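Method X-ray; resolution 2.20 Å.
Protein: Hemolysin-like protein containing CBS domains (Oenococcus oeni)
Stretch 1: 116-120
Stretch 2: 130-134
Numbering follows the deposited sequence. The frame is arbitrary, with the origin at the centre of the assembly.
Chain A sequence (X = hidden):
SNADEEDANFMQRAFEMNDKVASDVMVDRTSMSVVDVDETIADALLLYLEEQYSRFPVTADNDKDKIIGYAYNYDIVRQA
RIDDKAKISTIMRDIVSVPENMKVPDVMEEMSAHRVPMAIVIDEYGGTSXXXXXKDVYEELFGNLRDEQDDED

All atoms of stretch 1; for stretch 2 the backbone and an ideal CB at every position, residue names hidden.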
# COMPACT_ATOMS: atom_id res chain seq x y z
N VAL A 116 -12.86 -3.94 4.28
CA VAL A 116 -12.58 -3.10 3.13
C VAL A 116 -11.31 -2.30 3.41
O VAL A 116 -10.99 -2.02 4.56
CB VAL A 116 -13.77 -2.15 2.81
CG1 VAL A 116 -15.02 -2.95 2.51
CG2 VAL A 116 -14.02 -1.18 3.96
N PRO A 117 -10.56 -1.94 2.36
CA PRO A 117 -9.39 -1.09 2.56
C PRO A 117 -9.73 0.37 2.27
O PRO A 117 -8.86 1.24 2.25
CB PRO A 117 -8.39 -1.63 1.53
CG PRO A 117 -9.22 -2.50 0.56
CD PRO A 117 -10.66 -2.37 0.95
N MSE A 118 -11.00 0.64 2.03
CA MSE A 118 -11.40 2.01 1.76
C MSE A 118 -12.65 2.42 2.52
O MSE A 118 -13.66 1.74 2.49
CB MSE A 118 -11.58 2.27 0.27
CG MSE A 118 -12.04 3.70 -0.00
SE MSE A 118 -11.83 4.25 -1.84
CE MSE A 118 -13.52 3.68 -2.60
N ALA A 119 -12.54 3.54 3.22
CA ALA A 119 -13.68 4.16 3.85
C ALA A 119 -14.01 5.42 3.07
O ALA A 119 -13.10 6.16 2.68
CB ALA A 119 -13.36 4.50 5.27
N ILE A 120 -15.29 5.66 2.83
CA ILE A 120 -15.70 6.89 2.17
C ILE A 120 -16.30 7.80 3.23
O ILE A 120 -17.25 7.41 3.92
CB ILE A 120 -16.74 6.62 1.04
CG1 ILE A 120 -16.08 5.93 -0.16
CG2 ILE A 120 -17.28 7.92 0.52
CD1 ILE A 120 -15.45 4.62 0.14
N UNK A 130 -14.66 13.03 1.32
CA UNK A 130 -13.36 12.52 0.91
C UNK A 130 -13.25 11.04 1.27
O UNK A 130 -14.25 10.43 1.69
CB UNK A 130 -12.23 13.32 1.56
N UNK A 131 -12.05 10.46 1.09
CA UNK A 131 -11.85 9.05 1.37
C UNK A 131 -10.65 8.82 2.28
O UNK A 131 -9.79 9.70 2.43
CB UNK A 131 -11.67 8.27 0.06
N UNK A 132 -10.60 7.64 2.88
CA UNK A 132 -9.47 7.23 3.72
C UNK A 132 -9.04 5.81 3.43
O UNK A 132 -9.88 4.91 3.29
CB UNK A 132 -9.83 7.36 5.20
N UNK A 133 -7.73 5.62 3.35
CA UNK A 133 -7.12 4.30 3.33
C UNK A 133 -5.86 4.26 4.20
O UNK A 133 -5.37 5.30 4.66
CB UNK A 133 -6.78 3.90 1.89
N UNK A 134 -5.33 3.07 4.42
CA UNK A 134 -4.10 2.92 5.18
C UNK A 134 -3.04 3.99 4.86
O UNK A 134 -2.46 4.58 5.75
CB UNK A 134 -3.52 1.53 4.92

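The two stretches run antiparallel, 169° apart end to end, and pair partly as neighbouring strands.

Position 130 has phi/psi of 166/-173, a fully extended backbone that is uncommon for residues with a CB. Its ideal CB points away from stretch 1 and has none of its atoms within 5.5 Å. Stretch 1 therefore sets little demand here, but the backbone angles favour glycine. The deposited residue is Gly130. It meets the other strand through its backbone, with its O 3.7 Å from Ile120 C.

Position 131 pairs with Ile120 as a non-hydrogen-bonded antiparallel pair, CA to CA 4.5 Å. The ideal CB lies on the same sheet face as the Ile120 side chain, 4.5 Å from Met118 SE. Stretch 1 offers only apolar side-chain atoms on this side, and phi/psi of -129/162 is normal for a strand. Valine, isoleucine, leucine or methionine would suit. The residue is Ile131, with chi1 p and chi2 t. Its CD1 lies 4.0 Å from Met118 SE, and its CG2 lies 4.3 Å from Ile120 CG1. The backbone adds a CA-H...O contact, Ile131 CA to Ala119 O at 3.4 Å.

Position 132 pairs with Ala119 and carries the two hydrogen bonds between the strands. The N of 132 donates to Ala119 O at 2.9 Å, and Ala119 N donates to the O of 132 at 3.0 Å. Both are nearly straight. Its CB shares a sheet face with the small Ala119 side chain, which leaves room for a branched or longer apolar group; valine, isoleucine or leucine would fit. The residue is Ile132, with chi1 m and chi2 t. Its CB lies 4.5 Å from Ala119 CB.

At position 133 the CB points sideways, and the ideal CB is 3.4 Å from Pro117 O. A group turned toward this carbonyl must be small. The position directly precedes a helix, as an N-cap, where serine, threonine, aspartate or asparagine are common. The residue is Thr133, chi1 p. Its CG2 packs 3.1 Å from Pro117 O and 4.1 Å from Met118 CB.

Position 134 has helical angles, -40/-47, and its ideal CB has no atom of stretch 1 within 5.5 Å. Many side chains would fit; acidic ones are favoured near a helix N-terminus. The residue is Asp134, chi1 p. Its side-chain end comes nearer stretch 1, and OD1 hydrogen-bonds elsewhere in the structure. Water 1 links the stretches, accepting from Asp134 N at 2.8 Å and donating to Pro117 O at 2.6 Å; this backbone bond does not select for aspartate.

Stretch 2 130-134: GIITD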
# COMPACT_ATOMS: atom_id res chain seq x y z
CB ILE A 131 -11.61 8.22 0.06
CG1 ILE A 131 -10.23 8.51 -0.54
CG2 ILE A 131 -12.70 8.47 -0.95
CD1 ILE A 131 -9.93 7.72 -1.81
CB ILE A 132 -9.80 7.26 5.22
CG1 ILE A 132 -10.04 8.69 5.71
CG2 ILE A 132 -8.68 6.57 6.00
CD1 ILE A 132 -10.78 8.74 7.04
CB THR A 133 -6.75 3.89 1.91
OG1 THR A 133 -5.71 4.76 1.43
CG2 THR A 133 -7.98 3.98 1.01
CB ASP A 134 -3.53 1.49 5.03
CG ASP A 134 -3.42 1.04 3.57
OD1 ASP A 134 -3.24 1.89 2.67
OD2 ASP A 134 -3.52 -0.18 3.32
O HOH W 1 -6.47 0.75 3.25
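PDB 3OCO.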